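Local coordinates for beta-lactamase domain protein (Burkholderia ambifaria, PDB 5I0P) that probably acts as a zinc-dependent hydrolase of the metallo-beta-lactamase superfamily, with a pair of bound zinc ions at its active site, at residues R41-F46 against R79-Q84; Q84-H89 against N112-G117; F136-A141 against P183-R188; E300-A305 against N343-A348. All coordinates share one frame; numbering follows the deposited sequence.

Interaction 1 (R41-F46 against R79-Q84)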
# COMPACT_ATOMS: atom_id res chain seq x y z
N ARG A 41 -9.88 12.22 2.54
CA ARG A 41 -10.05 11.33 1.39
C ARG A 41 -9.78 12.10 0.11
O ARG A 41 -10.37 13.15 -0.11
CB ARG A 41 -11.44 10.69 1.35
CG ARG A 41 -11.69 9.91 0.08
CD ARG A 41 -13.08 9.24 0.07
NE ARG A 41 -12.94 8.05 0.87
CZ ARG A 41 -13.25 6.81 0.51
NH1 ARG A 41 -13.78 6.53 -0.67
NH2 ARG A 41 -13.01 5.85 1.38
N MET A 42 -8.88 11.58 -0.71
CA MET A 42 -8.51 12.25 -1.94
C MET A 42 -9.02 11.49 -3.17
O MET A 42 -9.00 10.25 -3.21
CB MET A 42 -6.99 12.41 -2.04
CG MET A 42 -6.39 13.43 -1.00
SD MET A 42 -7.00 15.13 -1.31
CE MET A 42 -5.79 15.95 -0.22
N PRO A 43 -9.50 12.19 -4.19
CA PRO A 43 -9.90 11.51 -5.43
C PRO A 43 -8.70 11.01 -6.21
O PRO A 43 -7.64 11.64 -6.23
CB PRO A 43 -10.62 12.61 -6.21
CG PRO A 43 -9.90 13.87 -5.77
CD PRO A 43 -9.66 13.65 -4.29
N LEU A 44 -8.86 9.85 -6.84
CA LEU A 44 -7.87 9.36 -7.78
C LEU A 44 -8.58 9.12 -9.11
O LEU A 44 -9.76 8.81 -9.12
CB LEU A 44 -7.21 8.07 -7.28
CG LEU A 44 -6.31 8.28 -6.06
CD1 LEU A 44 -5.84 6.99 -5.51
CD2 LEU A 44 -5.09 9.20 -6.35
N PRO A 45 -7.89 9.33 -10.26
CA PRO A 45 -8.54 9.18 -11.57
C PRO A 45 -8.37 7.80 -12.21
O PRO A 45 -8.21 7.71 -13.43
CB PRO A 45 -7.83 10.24 -12.41
CG PRO A 45 -6.40 10.19 -11.84
CD PRO A 45 -6.53 9.89 -10.37
N PHE A 46 -8.41 6.74 -11.41
CA PHE A 46 -8.24 5.37 -11.85
C PHE A 46 -9.45 4.58 -11.38
O PHE A 46 -10.35 5.14 -10.76
CB PHE A 46 -6.99 4.71 -11.25
CG PHE A 46 -5.78 5.57 -11.29
CD1 PHE A 46 -5.32 6.09 -12.49
CD2 PHE A 46 -5.14 5.90 -10.11
CE1 PHE A 46 -4.21 6.90 -12.51
CE2 PHE A 46 -4.03 6.71 -10.10
CZ PHE A 46 -3.56 7.22 -11.30
N ARG A 79 -3.85 18.53 -5.10
CA ARG A 79 -3.09 19.69 -4.64
C ARG A 79 -4.04 20.77 -4.12
O ARG A 79 -3.82 21.34 -3.04
CB ARG A 79 -2.25 20.20 -5.81
CG ARG A 79 -0.78 20.35 -5.57
CD ARG A 79 0.08 19.91 -6.76
NE ARG A 79 -0.32 20.46 -8.07
CZ ARG A 79 -0.26 19.76 -9.21
NH1 ARG A 79 0.13 18.48 -9.19
NH2 ARG A 79 -0.61 20.32 -10.36
N THR A 80 -5.11 21.03 -4.88
CA THR A 80 -6.11 22.02 -4.51
C THR A 80 -6.75 21.67 -3.18
O THR A 80 -6.99 22.56 -2.34
CB THR A 80 -7.19 22.11 -5.61
OG1 THR A 80 -6.61 22.50 -6.86
CG2 THR A 80 -8.27 23.16 -5.22
N HIS A 81 -7.05 20.38 -2.96
CA HIS A 81 -7.67 19.96 -1.71
C HIS A 81 -6.69 20.06 -0.53
O HIS A 81 -7.09 20.43 0.58
CB HIS A 81 -8.23 18.54 -1.85
CG HIS A 81 -9.37 18.42 -2.82
ND1 HIS A 81 -10.21 19.46 -3.12
CD2 HIS A 81 -9.80 17.36 -3.55
CE1 HIS A 81 -11.12 19.06 -4.00
NE2 HIS A 81 -10.90 17.79 -4.27
N TRP A 82 -5.42 19.76 -0.75
CA TRP A 82 -4.43 19.97 0.30
C TRP A 82 -4.37 21.44 0.69
O TRP A 82 -4.37 21.79 1.88
CB TRP A 82 -3.05 19.49 -0.15
CG TRP A 82 -2.69 18.10 0.24
CD1 TRP A 82 -2.27 17.11 -0.60
CD2 TRP A 82 -2.70 17.53 1.56
NE1 TRP A 82 -2.02 15.96 0.12
CE2 TRP A 82 -2.28 16.19 1.45
CE3 TRP A 82 -3.05 18.03 2.83
CZ2 TRP A 82 -2.15 15.34 2.55
CZ3 TRP A 82 -2.94 17.18 3.93
CH2 TRP A 82 -2.50 15.85 3.78
N GLU A 83 -4.32 22.33 -0.32
CA GLU A 83 -4.29 23.76 -0.02
C GLU A 83 -5.49 24.19 0.79
O GLU A 83 -5.37 25.02 1.70
CB GLU A 83 -4.19 24.59 -1.29
CG GLU A 83 -2.77 24.64 -1.86
CD GLU A 83 -1.79 25.29 -0.90
OE1 GLU A 83 -0.66 24.82 -0.80
OE2 GLU A 83 -2.16 26.27 -0.21
N GLN A 84 -6.66 23.60 0.51
CA GLN A 84 -7.85 23.90 1.30
C GLN A 84 -7.72 23.36 2.72
O GLN A 84 -8.16 24.01 3.68
CB GLN A 84 -9.08 23.31 0.62
CG GLN A 84 -9.60 24.14 -0.54
CD GLN A 84 -10.60 23.38 -1.41
OE1 GLN A 84 -10.90 22.20 -1.18
NE2 GLN A 84 -11.09 24.06 -2.45
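The indole nitrogen of Trp82, NE1, is bonded to the backbone oxygen of Cys71, and this bond holds the ring in place beneath the methyl end of Met42. Met42 CE sits over the five-membered ring, 3.6 Å from its centroid and only 4° off the ring normal. It is therefore a CH-pi contact, directly above the face, and the methyl lies 3.7 Å from Trp82 CD1. The sulfur stands farther off above the same face, a distant Met-aromatic contact. Two torsions put the methyl there: the first leaves CG beside the backbone N, and the second, chi2 at -64°, bends the chain before CE runs on extended from CB. On the way, Met42 SD passes 3.7 Å from His81 CB, lying at the edge of the imidazole. Pro43 meets that ring at the edge too, its CD lying in the ring plane, 3.8 Å from His81 CD2. On the other flank of the imidazole, ND1 makes a weak bond to Gln84 OE1 of its own helix. Strand 41-43 and helix 79-84 run roughly antiparallel, at 151°, with 9.4 Å between their axes. Met42 pairs through its backbone with Ile51 of strand 50-60, whose Leu53 touches both Met42 and Trp82. The contact thus seats helix 76-88 on the large mixed sheet, while Leu114 of helix 111-115 packs against Trp82 as well.

Interaction 2 (Q84-H89 against N112-G117)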
# COMPACT_ATOMS: atom_id res chain seq x y z
N GLN A 84 -6.66 23.60 0.51
CA GLN A 84 -7.85 23.90 1.30
C GLN A 84 -7.72 23.36 2.72
O GLN A 84 -8.16 24.01 3.68
CB GLN A 84 -9.08 23.31 0.62
CG GLN A 84 -9.60 24.14 -0.54
CD GLN A 84 -10.60 23.38 -1.41
OE1 GLN A 84 -10.90 22.20 -1.18
NE2 GLN A 84 -11.09 24.06 -2.45
N ILE A 85 -7.12 22.18 2.89
CA ILE A 85 -6.94 21.65 4.24
C ILE A 85 -5.92 22.49 5.01
O ILE A 85 -6.09 22.73 6.21
CB ILE A 85 -6.55 20.17 4.19
CG1 ILE A 85 -7.80 19.30 4.03
CG2 ILE A 85 -5.67 19.80 5.42
CD1 ILE A 85 -7.70 18.26 2.96
N PHE A 86 -4.87 22.95 4.33
CA PHE A 86 -3.94 23.86 4.97
C PHE A 86 -4.64 25.11 5.45
O PHE A 86 -4.36 25.62 6.54
CB PHE A 86 -2.82 24.25 4.01
CG PHE A 86 -2.01 23.10 3.46
CD1 PHE A 86 -1.90 21.90 4.16
CD2 PHE A 86 -1.33 23.25 2.26
CE1 PHE A 86 -1.11 20.84 3.65
CE2 PHE A 86 -0.53 22.21 1.75
CZ PHE A 86 -0.43 21.01 2.44
N ASP A 87 -5.59 25.61 4.65
CA ASP A 87 -6.19 26.90 4.98
C ASP A 87 -7.23 26.78 6.08
O ASP A 87 -7.37 27.69 6.90
CB ASP A 87 -6.80 27.54 3.73
CG ASP A 87 -5.73 28.10 2.79
OD1 ASP A 87 -6.01 28.33 1.59
OD2 ASP A 87 -4.62 28.39 3.27
N ARG A 88 -7.97 25.68 6.12
CA ARG A 88 -9.17 25.65 6.93
C ARG A 88 -9.16 24.61 8.03
O ARG A 88 -9.99 24.71 8.94
CB ARG A 88 -10.40 25.41 6.05
N HIS A 89 -8.23 23.61 8.01
CA HIS A 89 -8.42 22.48 8.91
C HIS A 89 -7.15 22.04 9.63
O HIS A 89 -7.07 20.89 10.10
CB HIS A 89 -9.03 21.31 8.15
CG HIS A 89 -10.38 21.63 7.57
ND1 HIS A 89 -10.57 21.87 6.22
CD2 HIS A 89 -11.57 21.84 8.16
CE1 HIS A 89 -11.84 22.17 6.01
NE2 HIS A 89 -12.47 22.15 7.17
N ASN A 112 7.30 15.31 -1.92
CA ASN A 112 8.21 16.45 -2.02
C ASN A 112 7.46 17.77 -1.91
O ASN A 112 7.87 18.66 -1.16
CB ASN A 112 9.01 16.42 -3.31
CG ASN A 112 10.14 17.42 -3.27
OD1 ASN A 112 11.14 17.20 -2.59
ND2 ASN A 112 9.99 18.53 -3.95
N TRP A 113 6.35 17.90 -2.63
CA TRP A 113 5.51 19.10 -2.56
C TRP A 113 5.05 19.39 -1.14
O TRP A 113 5.11 20.53 -0.67
CB TRP A 113 4.29 18.91 -3.45
CG TRP A 113 3.39 20.08 -3.57
CD1 TRP A 113 3.59 21.18 -4.35
CD2 TRP A 113 2.11 20.26 -2.95
NE1 TRP A 113 2.53 22.02 -4.24
CE2 TRP A 113 1.60 21.47 -3.40
CE3 TRP A 113 1.35 19.50 -2.06
CZ2 TRP A 113 0.37 21.97 -2.96
CZ3 TRP A 113 0.11 20.00 -1.64
CH2 TRP A 113 -0.36 21.21 -2.09
N LEU A 114 4.59 18.35 -0.42
CA LEU A 114 4.20 18.52 0.97
C LEU A 114 5.37 18.92 1.83
O LEU A 114 5.30 19.90 2.59
CB LEU A 114 3.58 17.23 1.51
CG LEU A 114 2.17 16.95 1.00
CD1 LEU A 114 1.67 15.64 1.57
CD2 LEU A 114 1.23 18.07 1.31
N CYS A 115 6.49 18.20 1.70
CA CYS A 115 7.65 18.45 2.53
C CYS A 115 8.10 19.89 2.42
O CYS A 115 8.56 20.48 3.41
CB CYS A 115 8.80 17.56 2.11
SG CYS A 115 8.65 15.96 2.77
N GLU A 116 7.94 20.47 1.23
CA GLU A 116 8.44 21.79 0.96
C GLU A 116 7.39 22.87 1.13
O GLU A 116 7.64 24.03 0.76
CB GLU A 116 9.08 21.80 -0.41
CG GLU A 116 10.54 21.44 -0.24
CD GLU A 116 11.12 21.10 -1.55
OE1 GLU A 116 10.48 21.47 -2.56
OE2 GLU A 116 12.19 20.43 -1.56
N GLY A 117 6.24 22.52 1.69
CA GLY A 117 5.27 23.50 2.13
C GLY A 117 4.15 23.79 1.16
O GLY A 117 3.45 24.79 1.35
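This is apolar helix-to-helix packing, made where helix 76-88 nears its C-terminal end and meets the short helix 111-115 beside the large mixed sheet. One residue of the first segment does the work: Phe86 reaches across a wide backbone gap, its CA being 9.6 Å from that of Gly117, the nearest across the contact. Its CB already faces the other helix, and with CG beside the backbone N (chi1 -59°) the far end of the ring, CZ and CE2, is what arrives. CZ meets Leu114 CD2 at 3.6 Å, the methyl arriving at the ring edge, in plane. Next along the rim, Phe86 CE2 lies 4.0 Å from Trp113 CH2. Trp113 swings its indole the other way about chi1, CG opposite the backbone N at -175°, which carries the six-membered ring across to Phe86. Its NE1 is bonded to Asp119 OD1. Trp123 completes the aromatic cluster, meeting Phe86 edge-to-face and giving its own NE1 to the backbone oxygen of Leu114. Just past these side chains the second helix stops: Gly117, at a positive phi of 97°, returns its N to Leu114 O at 2.9 Å, and Gly118 N turns back to Trp113 O. That pair of bonds, with glycine at the C-prime position, is a Schellman motif, here closing a helix of the alpha-beta layer of the metallo-beta-lactamase fold.

Interaction 3 (F136-A141 against P183-R188)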
# COMPACT_ATOMS: atom_id res chain seq x y z
N PHE A 136 13.49 2.36 -3.60
CA PHE A 136 12.73 1.93 -4.78
C PHE A 136 12.00 3.10 -5.42
O PHE A 136 11.99 3.23 -6.65
CB PHE A 136 11.72 0.84 -4.42
CG PHE A 136 11.18 0.14 -5.62
CD1 PHE A 136 12.02 -0.23 -6.64
CD2 PHE A 136 9.82 -0.10 -5.75
CE1 PHE A 136 11.52 -0.86 -7.77
CE2 PHE A 136 9.31 -0.72 -6.88
CZ PHE A 136 10.15 -1.10 -7.89
N GLY A 137 11.38 3.95 -4.59
CA GLY A 137 10.74 5.15 -5.12
C GLY A 137 11.71 6.03 -5.87
O GLY A 137 11.41 6.53 -6.96
N CYS A 138 12.90 6.23 -5.31
CA CYS A 138 13.91 7.00 -6.02
C CYS A 138 14.26 6.33 -7.34
O CYS A 138 14.28 6.98 -8.39
CB CYS A 138 15.14 7.18 -5.14
SG CYS A 138 14.80 8.35 -3.81
N LEU A 139 14.50 5.01 -7.31
CA LEU A 139 14.84 4.30 -8.54
C LEU A 139 13.78 4.52 -9.61
O LEU A 139 14.10 4.80 -10.77
CB LEU A 139 15.02 2.81 -8.26
CG LEU A 139 16.31 2.32 -8.91
CD1 LEU A 139 17.41 3.35 -8.65
CD2 LEU A 139 16.73 0.95 -8.40
N MET A 140 12.51 4.44 -9.23
CA MET A 140 11.44 4.57 -10.20
C MET A 140 11.17 6.00 -10.65
O MET A 140 10.63 6.19 -11.74
CB MET A 140 10.17 3.95 -9.64
CG MET A 140 10.22 2.44 -9.69
SD MET A 140 8.58 1.81 -9.45
CE MET A 140 8.21 2.42 -7.80
N ALA A 141 11.51 7.01 -9.86
CA ALA A 141 11.30 8.35 -10.37
C ALA A 141 12.40 8.79 -11.33
O ALA A 141 12.20 9.78 -12.06
CB ALA A 141 11.15 9.35 -9.23
N PRO A 183 6.50 13.45 -9.65
CA PRO A 183 7.38 14.24 -10.52
C PRO A 183 8.62 14.75 -9.82
O PRO A 183 9.51 15.27 -10.48
CB PRO A 183 6.46 15.39 -10.97
CG PRO A 183 5.59 15.61 -9.76
CD PRO A 183 5.36 14.23 -9.15
N ALA A 184 8.71 14.60 -8.51
CA ALA A 184 9.86 14.99 -7.72
C ALA A 184 9.85 14.12 -6.47
O ALA A 184 8.78 13.74 -5.98
CB ALA A 184 9.85 16.49 -7.36
N VAL A 185 11.03 13.85 -5.94
CA VAL A 185 11.13 13.04 -4.73
C VAL A 185 11.97 13.81 -3.72
O VAL A 185 12.92 14.51 -4.12
CB VAL A 185 11.72 11.65 -5.05
CG1 VAL A 185 11.82 10.83 -3.83
CG2 VAL A 185 10.84 10.92 -6.01
N PRO A 186 11.65 13.79 -2.43
CA PRO A 186 12.51 14.45 -1.46
C PRO A 186 13.90 13.84 -1.50
O PRO A 186 14.03 12.60 -1.50
CB PRO A 186 11.81 14.18 -0.12
CG PRO A 186 10.41 13.87 -0.48
CD PRO A 186 10.49 13.15 -1.78
N PRO A 187 14.94 14.67 -1.55
CA PRO A 187 16.32 14.18 -1.65
C PRO A 187 16.91 13.69 -0.35
O PRO A 187 18.08 13.33 -0.34
CB PRO A 187 17.08 15.40 -2.15
CG PRO A 187 16.31 16.55 -1.58
CD PRO A 187 14.88 16.14 -1.49
N ARG A 188 16.16 13.73 0.75
CA ARG A 188 16.62 13.25 2.05
C ARG A 188 15.46 12.56 2.73
O ARG A 188 14.30 12.85 2.43
CB ARG A 188 17.07 14.39 2.97
CG ARG A 188 18.21 15.16 2.48
CD ARG A 188 18.36 16.44 3.26
NE ARG A 188 19.63 17.04 2.89
CZ ARG A 188 19.83 17.74 1.79
NH1 ARG A 188 18.83 17.95 0.95
NH2 ARG A 188 21.04 18.23 1.53
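Val185 meets the last turn of helix 131-141 with both of its methyl groups, and these make up the close part of the contact. CG2 lies 3.6 Å from Ala141 CB, and CG1 rests 3.9 Å from Cys138 SG. The two helix residues are three apart in sequence, so their side chains emerge on neighbouring positions of one helical face, and the branched valine straddles them. Its first torsion explains the grip: CG1 stands opposite the backbone N (chi1 -180°) and CG2 opposite the carbonyl carbon, which splits the two methyls between Cys138 and Ala141. The backbones come close here, with 6.8 Å between the CA atoms of Cys138 and Val185.

Away from this small apolar patch the contact loosens. Pro183, Ala184 and Pro187 all aim their CB atoms away from the helix, Pro183 and Pro187 being solvent-exposed, and the segments are joined by van der Waals packing without hydrogen bonds. The loop has other holds instead: Pro186 O is bonded to Tyr134 OH, near the start of the same helix, and the residues on either side of Val185 pack on Asn112 of helix 111-115. Helix 131-141 follows strand 126-130, and segment 183-188 leads into the adjacent parallel strand 190-192, so Val185 fastens the returning chain to the helix of a beta-alpha-beta crossover, with a long connection, partly unmodelled, between the helix and the second strand.

Interaction 4 (E300-A305 against N343-A348)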
# COMPACT_ATOMS: atom_id res chain seq x y z
N GLU A 300 -5.92 -22.40 -6.09
CA GLU A 300 -6.49 -23.67 -6.49
C GLU A 300 -6.89 -23.65 -7.97
O GLU A 300 -6.69 -24.63 -8.69
CB GLU A 300 -7.65 -24.00 -5.56
CG GLU A 300 -8.18 -25.43 -5.69
CD GLU A 300 -7.09 -26.50 -5.45
OE1 GLU A 300 -6.05 -26.21 -4.80
OE2 GLU A 300 -7.28 -27.64 -5.94
N GLU A 301 -7.40 -22.52 -8.45
CA GLU A 301 -7.73 -22.44 -9.87
C GLU A 301 -6.48 -22.60 -10.72
O GLU A 301 -6.52 -23.21 -11.79
CB GLU A 301 -8.46 -21.13 -10.20
CG GLU A 301 -9.80 -21.06 -9.49
CD GLU A 301 -10.46 -19.70 -9.57
OE1 GLU A 301 -11.65 -19.61 -9.18
OE2 GLU A 301 -9.80 -18.72 -9.98
N VAL A 302 -5.37 -22.05 -10.24
CA VAL A 302 -4.13 -22.22 -10.97
C VAL A 302 -3.64 -23.67 -10.90
O VAL A 302 -3.20 -24.23 -11.91
CB VAL A 302 -3.09 -21.22 -10.47
CG1 VAL A 302 -1.80 -21.43 -11.21
CG2 VAL A 302 -3.61 -19.82 -10.69
N ARG A 303 -3.73 -24.30 -9.73
CA ARG A 303 -3.44 -25.74 -9.67
C ARG A 303 -4.24 -26.51 -10.71
O ARG A 303 -3.70 -27.34 -11.46
CB ARG A 303 -3.75 -26.32 -8.29
CG ARG A 303 -2.79 -26.00 -7.21
CD ARG A 303 -3.06 -26.86 -5.98
NE ARG A 303 -2.22 -26.39 -4.89
CZ ARG A 303 -2.61 -25.48 -4.00
NH1 ARG A 303 -3.83 -24.98 -4.07
NH2 ARG A 303 -1.77 -25.08 -3.05
N VAL A 304 -5.55 -26.23 -10.76
CA VAL A 304 -6.45 -26.95 -11.65
C VAL A 304 -6.01 -26.76 -13.10
O VAL A 304 -6.04 -27.70 -13.90
CB VAL A 304 -7.91 -26.49 -11.41
CG1 VAL A 304 -8.87 -27.06 -12.45
CG2 VAL A 304 -8.37 -26.91 -10.03
N ALA A 305 -5.62 -25.53 -13.45
CA ALA A 305 -5.26 -25.25 -14.84
C ALA A 305 -3.96 -25.95 -15.23
O ALA A 305 -3.89 -26.53 -16.32
CB ALA A 305 -5.19 -23.74 -15.08
N ASN A 343 4.41 -18.57 -9.15
CA ASN A 343 5.69 -18.64 -8.45
C ASN A 343 5.53 -19.21 -7.04
O ASN A 343 6.43 -19.89 -6.53
CB ASN A 343 6.37 -17.28 -8.38
CG ASN A 343 7.18 -17.01 -9.58
OD1 ASN A 343 7.08 -17.77 -10.57
ND2 ASN A 343 7.99 -15.94 -9.55
N LEU A 344 4.43 -18.91 -6.38
CA LEU A 344 4.24 -19.47 -5.05
C LEU A 344 4.18 -20.99 -5.14
O LEU A 344 4.87 -21.70 -4.38
CB LEU A 344 2.98 -18.89 -4.41
CG LEU A 344 2.56 -19.27 -3.00
CD1 LEU A 344 1.52 -18.24 -2.50
CD2 LEU A 344 1.99 -20.70 -2.88
N LEU A 345 3.37 -21.51 -6.07
CA LEU A 345 3.23 -22.95 -6.24
C LEU A 345 4.55 -23.54 -6.70
O LEU A 345 4.99 -24.61 -6.22
CB LEU A 345 2.12 -23.26 -7.26
CG LEU A 345 0.68 -22.77 -6.98
CD1 LEU A 345 -0.20 -22.81 -8.23
CD2 LEU A 345 0.02 -23.54 -5.83
N TRP A 346 5.24 -22.82 -7.57
CA TRP A 346 6.51 -23.30 -8.04
C TRP A 346 7.51 -23.36 -6.90
O TRP A 346 8.13 -24.41 -6.65
CB TRP A 346 6.98 -22.41 -9.19
CG TRP A 346 8.41 -22.60 -9.58
CD1 TRP A 346 9.05 -23.77 -9.86
CD2 TRP A 346 9.38 -21.56 -9.74
NE1 TRP A 346 10.36 -23.52 -10.19
CE2 TRP A 346 10.59 -22.18 -10.12
CE3 TRP A 346 9.34 -20.17 -9.61
CZ2 TRP A 346 11.76 -21.45 -10.36
CZ3 TRP A 346 10.52 -19.45 -9.83
CH2 TRP A 346 11.71 -20.09 -10.21
N LEU A 347 7.66 -22.27 -6.15
CA LEU A 347 8.66 -22.29 -5.08
C LEU A 347 8.27 -23.25 -3.95
O LEU A 347 9.15 -23.69 -3.20
CB LEU A 347 8.91 -20.87 -4.56
CG LEU A 347 9.51 -20.06 -5.72
CD1 LEU A 347 9.46 -18.57 -5.52
CD2 LEU A 347 10.93 -20.52 -5.93
N ALA A 348 6.99 -23.62 -3.84
CA ALA A 348 6.55 -24.59 -2.84
C ALA A 348 6.75 -26.03 -3.29
O ALA A 348 6.46 -26.95 -2.52
CB ALA A 348 5.09 -24.38 -2.50
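Leu345 fills the centre of this contact and divides its two methyls between an apolar and a charged neighbour. CD1 meets Val302 CG1 at 3.7 Å, while CD2 lies over one face of the Arg303 guanidinium, 3.4 Å above its plane and offset toward the rim, with Arg303 NH2 as its nearest atom at 3.6 Å. Its CB faces the other helix, and a chi1 of -60° places the fork of the side chain between Val302 and Arg303. Arg303 leaves its helix to the side of the contact, then runs extended from CG to NE, which brings its end over to the leucine; its methylene chain also brushes it, CG being 4.0 Å from Leu345 CD2.

The guanidinium is held from two directions. Arg303 NH1 forms a salt bridge with Glu300 OE1, one turn earlier in its own helix, at 2.6 Å but bent to 134°, the oxygen lying 27° out of the guanidinium plane. Arg303 NE makes a second salt bridge, to Glu350 just beyond helix 333-347. Val302 also packs on Ile316 and Met320 of helix 313-320, giving a three-helix core in the C-terminal region.

Chemically, then, the leucine lies at a boundary: CD1 joins an apolar core, and CD2 lies against a charged group that two carboxylates would be expected to keep in place and partly neutralise.

In the fold
From the N terminus, interaction 1 closes a loop of 32 residues, rich in strand, and brings helix 76-88 back over the sheet. Interaction 2 begins on that same helix, sharing Gln84, and closes the next loop, which contains zinc ligands His102, His104, Asp106 and His107. Interaction 3 follows with a longer, partly unmodelled connection and touches interaction 2 through Asn112 beside Pro186. Interaction 4 lies apart, its nearest atoms about 15 Å from interaction 3, and joins two C-terminal helices. The four closures run in series, none nesting or crossing: three fasten helices and a loop around the large sheet, the fourth the C-terminal helical region.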